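Local coordinates for Card1 endonuclease domain-containing protein (PDB 1XMX) that is of unknown function but probably binds nucleic acid and carries a Card1-like endonuclease domain of the PDDEXK clan, at residues V279-Q284 with D330-L335; S47-K52 with L148-A153; S223-A228 with G236-I241. All coordinates share one frame; numbering follows the deposited sequence.

Interaction 1 of 3, residues V279-Q284 with D330-L335; sequences VQVYRQ and DLLGGL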
# COMPACT_ATOMS: atom_id res chain seq x y z
N VAL A 279 0.80 8.93 -3.94
CA VAL A 279 1.54 9.12 -2.71
C VAL A 279 3.01 9.37 -3.07
O VAL A 279 3.61 8.59 -3.82
CB VAL A 279 1.41 7.86 -1.84
CG1 VAL A 279 2.02 8.13 -0.47
CG2 VAL A 279 -0.06 7.46 -1.70
N GLN A 280 3.57 10.49 -2.59
CA GLN A 280 5.04 10.70 -2.65
C GLN A 280 5.73 10.02 -1.46
O GLN A 280 5.35 10.24 -0.34
CB GLN A 280 5.36 12.20 -2.65
CG GLN A 280 4.53 13.00 -3.64
CD GLN A 280 4.79 12.56 -5.07
OE1 GLN A 280 3.88 12.22 -5.84
NE2 GLN A 280 6.06 12.54 -5.43
N VAL A 281 6.77 9.21 -1.71
CA VAL A 281 7.40 8.38 -0.69
C VAL A 281 8.88 8.75 -0.66
O VAL A 281 9.55 8.75 -1.71
CB VAL A 281 7.34 6.86 -1.02
CG1 VAL A 281 7.93 5.99 0.14
CG2 VAL A 281 5.96 6.42 -1.40
N TYR A 282 9.37 9.07 0.54
CA TYR A 282 10.74 9.46 0.78
C TYR A 282 11.44 8.47 1.74
O TYR A 282 10.83 8.03 2.72
CB TYR A 282 10.76 10.89 1.38
CG TYR A 282 10.13 11.94 0.49
CD1 TYR A 282 8.78 12.25 0.57
CD2 TYR A 282 10.91 12.63 -0.44
CE1 TYR A 282 8.20 13.22 -0.25
CE2 TYR A 282 10.35 13.60 -1.30
CZ TYR A 282 8.98 13.89 -1.19
OH TYR A 282 8.43 14.85 -2.03
N ARG A 283 12.70 8.12 1.43
CA ARG A 283 13.55 7.35 2.35
C ARG A 283 14.92 8.02 2.45
O ARG A 283 15.54 8.29 1.43
CB ARG A 283 13.69 5.90 1.88
CG ARG A 283 12.39 5.10 2.00
CD ARG A 283 12.46 3.72 1.34
NE ARG A 283 12.60 3.80 -0.10
CZ ARG A 283 12.63 2.78 -0.97
NH1 ARG A 283 12.54 1.52 -0.58
NH2 ARG A 283 12.79 3.04 -2.26
N GLN A 284 15.36 8.33 3.67
CA GLN A 284 16.66 8.94 3.87
C GLN A 284 17.72 7.86 4.00
O GLN A 284 17.53 6.88 4.73
CB GLN A 284 16.69 9.77 5.16
CG GLN A 284 16.25 11.21 5.02
CD GLN A 284 17.01 12.00 3.95
OE1 GLN A 284 16.41 12.39 2.95
NE2 GLN A 284 18.32 12.27 4.17
N ASP A 330 8.14 -5.08 -1.58
CA ASP A 330 8.97 -5.63 -0.50
C ASP A 330 9.41 -4.61 0.52
O ASP A 330 9.15 -4.75 1.72
CB ASP A 330 10.19 -6.34 -1.11
CG ASP A 330 9.79 -7.53 -2.03
OD1 ASP A 330 8.69 -8.15 -1.78
OD2 ASP A 330 10.55 -7.84 -3.01
N LEU A 331 10.06 -3.56 0.04
CA LEU A 331 10.69 -2.57 0.87
C LEU A 331 9.70 -1.66 1.59
O LEU A 331 10.04 -1.07 2.61
CB LEU A 331 11.62 -1.70 -0.01
CG LEU A 331 13.13 -2.07 0.00
CD1 LEU A 331 13.69 -2.34 -1.34
CD2 LEU A 331 13.98 -0.99 0.69
N LEU A 332 8.48 -1.52 1.06
CA LEU A 332 7.51 -0.59 1.68
C LEU A 332 6.41 -1.27 2.52
O LEU A 332 5.69 -0.63 3.32
CB LEU A 332 6.89 0.36 0.61
CG LEU A 332 7.85 1.29 -0.21
CD1 LEU A 332 7.10 2.07 -1.22
CD2 LEU A 332 8.64 2.29 0.60
N GLY A 333 6.23 -2.56 2.32
CA GLY A 333 5.19 -3.23 3.07
C GLY A 333 5.54 -4.62 3.51
O GLY A 333 4.67 -5.35 4.00
N GLY A 334 6.77 -5.05 3.24
CA GLY A 334 7.25 -6.31 3.76
C GLY A 334 6.61 -7.48 3.11
O GLY A 334 6.14 -7.39 1.99
N LEU A 335 6.57 -8.59 3.82
CA LEU A 335 6.31 -9.88 3.20
C LEU A 335 4.88 -10.10 2.73
O LEU A 335 4.63 -10.91 1.84
CB LEU A 335 6.67 -11.02 4.15
CG LEU A 335 8.10 -11.24 4.63
CD1 LEU A 335 8.20 -12.57 5.42
CD2 LEU A 335 8.98 -11.29 3.42
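In the Card1-like endonuclease region, whose family belongs to the PDDEXK clan, V281 and R283 of strand 279-285 meet L331 and L332 near the end of helix 321-333, a plain case of a helix packed against one face of a mixed sheet. The alternation of the strand puts V281 and R283 on the helix side and sends Y282 the other way. V281 and L332 meet tip to tip, V281 CG1 lying 3.8 Å from L332 CD2. The same methyl serves R283 too: L332 CD2 is 4.1 Å from R283 CD and lies over one face of the guanidinium. A bend at chi3 (-66°) swings that group across L331, so the two side chains cross at about a right angle. L331 CB sits in the guanidinium plane, at its edge, 3.4 Å from R283 NH1. The still closer approach of L331 CD2 is doubtful, because the leucine torsions lie far from the usual staggered values. Just beyond, the chain leaves helical angles at G334, which has positive phi (71°), while G334 N still bonds to D330 O at 2.8 Å. Strand 279-285 runs between strands 288-300 and 154-156, pairing with the first through V281 and R283 and with the second through Q280 and Y282, while A153 touches V281, R283 and L332.

Interaction 2 of 3, residues S47-K52 with L148-A153; sequences SDVLNK and LTIFGA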
# COMPACT_ATOMS: atom_id res chain seq x y z
N SER A 47 6.98 2.89 17.60
CA SER A 47 6.50 3.83 18.61
C SER A 47 5.85 5.05 18.03
O SER A 47 4.92 5.53 18.61
CB SER A 47 7.64 4.26 19.50
OG SER A 47 8.06 3.13 20.24
N ASP A 48 6.35 5.59 16.90
CA ASP A 48 5.67 6.74 16.21
C ASP A 48 4.21 6.41 15.83
O ASP A 48 3.28 7.18 16.05
CB ASP A 48 6.42 7.14 14.95
CG ASP A 48 7.77 7.72 15.24
OD1 ASP A 48 8.00 8.07 16.43
OD2 ASP A 48 8.62 7.81 14.29
N VAL A 49 4.02 5.23 15.27
CA VAL A 49 2.68 4.81 14.90
C VAL A 49 1.80 4.58 16.17
O VAL A 49 0.64 5.07 16.27
CB VAL A 49 2.80 3.53 14.10
CG1 VAL A 49 1.44 2.83 13.95
CG2 VAL A 49 3.52 3.80 12.76
N LEU A 50 2.32 3.83 17.14
CA LEU A 50 1.45 3.47 18.31
C LEU A 50 1.26 4.65 19.20
O LEU A 50 0.14 4.88 19.65
CB LEU A 50 1.98 2.29 19.14
CG LEU A 50 1.83 0.95 18.37
CD1 LEU A 50 2.86 -0.09 18.90
CD2 LEU A 50 0.41 0.38 18.33
N ASN A 51 2.33 5.40 19.46
CA ASN A 51 2.22 6.58 20.35
C ASN A 51 1.18 7.61 19.89
O ASN A 51 0.51 8.22 20.75
CB ASN A 51 3.56 7.29 20.60
CG ASN A 51 4.53 6.48 21.48
OD1 ASN A 51 5.72 6.87 21.61
ND2 ASN A 51 4.05 5.37 22.07
N LYS A 52 1.07 7.79 18.55
CA LYS A 52 0.00 8.58 17.89
C LYS A 52 -1.37 8.26 18.46
O LYS A 52 -2.20 9.14 18.61
CB LYS A 52 -0.14 8.27 16.38
CG LYS A 52 0.70 9.05 15.35
CD LYS A 52 0.11 8.76 13.94
CE LYS A 52 1.14 8.69 12.79
NZ LYS A 52 0.94 9.80 11.74
N LEU A 148 4.08 3.09 5.91
CA LEU A 148 5.34 3.62 5.45
C LEU A 148 6.28 3.90 6.60
O LEU A 148 7.48 3.58 6.51
CB LEU A 148 5.18 4.84 4.54
CG LEU A 148 4.33 4.57 3.28
CD1 LEU A 148 4.02 5.85 2.54
CD2 LEU A 148 5.01 3.60 2.35
N THR A 149 5.77 4.50 7.68
CA THR A 149 6.60 4.79 8.83
C THR A 149 7.24 3.50 9.34
O THR A 149 8.45 3.41 9.55
CB THR A 149 5.77 5.41 9.94
OG1 THR A 149 5.23 6.62 9.45
CG2 THR A 149 6.62 5.68 11.21
N ILE A 150 6.42 2.49 9.53
CA ILE A 150 6.93 1.23 10.04
C ILE A 150 8.12 0.75 9.23
O ILE A 150 9.08 0.24 9.82
CB ILE A 150 5.85 0.14 10.09
CG1 ILE A 150 4.85 0.49 11.20
CG2 ILE A 150 6.52 -1.25 10.31
CD1 ILE A 150 3.64 -0.46 11.26
N PHE A 151 8.05 0.90 7.90
CA PHE A 151 9.12 0.39 7.04
C PHE A 151 10.22 1.39 6.65
O PHE A 151 10.99 1.14 5.72
CB PHE A 151 8.54 -0.32 5.82
CG PHE A 151 7.95 -1.66 6.16
CD1 PHE A 151 8.75 -2.79 6.23
CD2 PHE A 151 6.60 -1.81 6.40
CE1 PHE A 151 8.23 -4.00 6.55
CE2 PHE A 151 6.08 -3.03 6.70
CZ PHE A 151 6.89 -4.13 6.77
N GLY A 152 10.27 2.50 7.36
CA GLY A 152 11.42 3.40 7.27
C GLY A 152 11.36 4.47 6.20
O GLY A 152 12.39 5.06 5.84
N ALA A 153 10.14 4.75 5.76
CA ALA A 153 9.86 5.63 4.65
C ALA A 153 8.86 6.65 5.17
O ALA A 153 8.37 6.54 6.30
CB ALA A 153 9.25 4.84 3.48
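D48 and T149 both carry polar ends, yet they meet through carbon alone, with no hydrogen bond joining segments 47-52 and 148-153. Helix 40-52 is the connecting helix of a beta-alpha-beta crossover from strand 30-35 to strand 56-61, in a Rossmann-like N-terminal sheet, and helix 144-150 packs against it by its last turn. T149 CG2 is 3.9 Å from V49 CG2 and 4.0 Å from D48 CB; the beta-branched V49 and T149 slide past each other in opposite directions. V49 holds CG2 beside its own backbone N (CG1 anti, chi1 166°), and this one methyl also touches I150 CG1, at 3.9 Å, where the valine and isoleucine cross at about a right angle. V18 of helix 15-22 adds to the burial of V49, and P14 and I142 to that of I150. D48 is exposed and adds only its CB to the contact. Helix 144-150 then closes in a Schellman motif with G152, of positive phi (89°), as C-prime residue: A153 N bonds to L148 O and G152 N to T149 O, each at 3.0 Å. The threonine hydroxyl is occupied inside its own helix, where T149 OG1 is hydrogen-bonded to the carbonyl oxygen of A145.

Interaction 3 of 3, residues S223-A228 with G236-I241; sequences SDLVEA and GILTFI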
# COMPACT_ATOMS: atom_id res chain seq x y z
N SER A 223 -13.46 15.70 -28.65
CA SER A 223 -14.87 16.01 -28.43
C SER A 223 -15.37 15.44 -27.07
O SER A 223 -16.36 15.93 -26.54
CB SER A 223 -15.71 15.54 -29.61
OG SER A 223 -15.53 14.16 -29.63
N ASP A 224 -14.69 14.44 -26.50
CA ASP A 224 -15.02 13.99 -25.15
C ASP A 224 -14.63 15.03 -24.11
O ASP A 224 -15.37 15.29 -23.15
CB ASP A 224 -14.29 12.69 -24.79
CG ASP A 224 -14.83 11.48 -25.52
OD1 ASP A 224 -16.04 11.40 -25.79
OD2 ASP A 224 -14.01 10.58 -25.81
N LEU A 225 -13.44 15.57 -24.27
CA LEU A 225 -12.99 16.69 -23.46
C LEU A 225 -13.99 17.83 -23.53
O LEU A 225 -14.32 18.43 -22.51
CB LEU A 225 -11.62 17.20 -23.93
CG LEU A 225 -10.57 16.09 -23.89
CD1 LEU A 225 -9.27 16.63 -24.41
CD2 LEU A 225 -10.43 15.52 -22.51
N VAL A 226 -14.47 18.13 -24.72
CA VAL A 226 -15.44 19.22 -24.90
C VAL A 226 -16.78 18.92 -24.21
O VAL A 226 -17.28 19.72 -23.44
CB VAL A 226 -15.62 19.61 -26.40
CG1 VAL A 226 -16.74 20.64 -26.65
CG2 VAL A 226 -14.31 20.19 -26.94
N GLU A 227 -17.37 17.77 -24.50
CA GLU A 227 -18.61 17.37 -23.85
C GLU A 227 -18.48 17.41 -22.30
O GLU A 227 -19.40 17.88 -21.59
CB GLU A 227 -19.00 15.98 -24.31
CG GLU A 227 -20.37 15.61 -23.84
CD GLU A 227 -20.86 14.29 -24.40
OE1 GLU A 227 -20.89 14.14 -25.62
OE2 GLU A 227 -21.27 13.43 -23.61
N ALA A 228 -17.32 16.98 -21.80
CA ALA A 228 -17.06 16.93 -20.37
C ALA A 228 -16.82 18.28 -19.79
O ALA A 228 -16.68 18.37 -18.56
CB ALA A 228 -15.89 16.01 -20.01
N GLY A 236 -8.74 24.52 -34.57
CA GLY A 236 -7.48 23.79 -34.33
C GLY A 236 -6.74 24.12 -33.03
O GLY A 236 -5.62 23.65 -32.81
N ILE A 237 -7.35 24.92 -32.16
CA ILE A 237 -6.79 25.19 -30.85
C ILE A 237 -7.50 24.44 -29.77
O ILE A 237 -8.72 24.54 -29.60
CB ILE A 237 -6.73 26.64 -30.54
CG1 ILE A 237 -6.01 27.32 -31.70
CG2 ILE A 237 -5.95 26.91 -29.25
CD1 ILE A 237 -6.51 28.60 -31.88
N LEU A 238 -6.71 23.66 -29.03
CA LEU A 238 -7.19 22.94 -27.85
C LEU A 238 -6.80 23.69 -26.57
O LEU A 238 -5.62 23.97 -26.35
CB LEU A 238 -6.62 21.51 -27.86
CG LEU A 238 -6.83 20.67 -26.58
CD1 LEU A 238 -8.28 20.25 -26.43
CD2 LEU A 238 -5.89 19.44 -26.59
N THR A 239 -7.79 24.04 -25.73
CA THR A 239 -7.50 24.74 -24.48
C THR A 239 -8.05 23.91 -23.30
O THR A 239 -9.25 23.66 -23.24
CB THR A 239 -8.13 26.13 -24.45
OG1 THR A 239 -7.87 26.80 -25.69
CG2 THR A 239 -7.59 26.98 -23.24
N PHE A 240 -7.18 23.47 -22.38
CA PHE A 240 -7.69 22.92 -21.11
C PHE A 240 -8.20 24.01 -20.14
O PHE A 240 -7.65 25.14 -20.10
CB PHE A 240 -6.65 22.01 -20.46
CG PHE A 240 -6.12 20.94 -21.40
CD1 PHE A 240 -6.82 19.74 -21.57
CD2 PHE A 240 -4.93 21.14 -22.08
CE1 PHE A 240 -6.29 18.71 -22.42
CE2 PHE A 240 -4.41 20.17 -22.94
CZ PHE A 240 -5.09 18.95 -23.12
N ILE A 241 -9.28 23.70 -19.42
CA ILE A 241 -9.80 24.64 -18.46
C ILE A 241 -8.80 24.85 -17.31
O ILE A 241 -8.78 25.92 -16.70
CB ILE A 241 -11.17 24.21 -17.92
CG1 ILE A 241 -11.11 22.84 -17.24
CG2 ILE A 241 -12.19 24.20 -19.06
CD1 ILE A 241 -12.27 22.58 -16.27
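L225 is the one residue of segment 223-228 to touch segment 236-241, and a single methyl does the work. L225 CD1 comes within 4.1 Å of F240 CE1 and 4.3 Å of L238 CD1, so it sits against both residues at once. Its approach to the F240 ring is oblique, neither squarely over the face nor at the edge. L238 meets that ring differently: its CG stands 4.2 Å above one face, displaced toward the rim. Neither L238 nor F240 starts off pointing at the helix; each reaches it with the end of its side chain, the phenylalanine ring being carried beside its backbone N (chi1 -52°). All three residues are buried, and neighbours close the contact: W177, I230 and A231 touch L225, while A245, R246 and A249 of helix 243-266 lie against F240.

The surrounding topology, helix 181-201, strand 205-207, helices 210-213 and 216-227, then the hairpin 231-234/237-240, is consistent with a winged helix, its small antiparallel sheet having strand 237-240 in the middle, with L238 and F240 paired to V206 and L204, and T239 to S232. In that fold helix 216-227 would occupy the place of the recognition helix, although nothing here establishes that it binds nucleic acid.

The solvent side is formed by S223, V226 and E227, all exposed. V226, one residue on from L225, makes no contact with segment 236-241 and rests instead on Y233. D224 stands apart from these: only partly exposed, it is tied by OD2 to W177 NE1 of helix 164-179.

Interactions 1 and 2 form one continuous patch, their centres 12 Å apart, and the turn after helix 144-150 joins them. F151 lies against the end of helix 321-333, with F151 CD2 3.4 Å from L332 O, and A153 CB packs 3.5 Å from R283 CG. The turn thus lies between the Rossmann-like N-terminal sheet and the sheet of the endonuclease-like part, and touches the latter. Interaction 3 is remote: its centre lies about 38 Å from that of interaction 1 and about 44 Å from that of interaction 2, on the opposite side of the chain's centre from the latter. The three follow in series along the chain as 2, 3, 1.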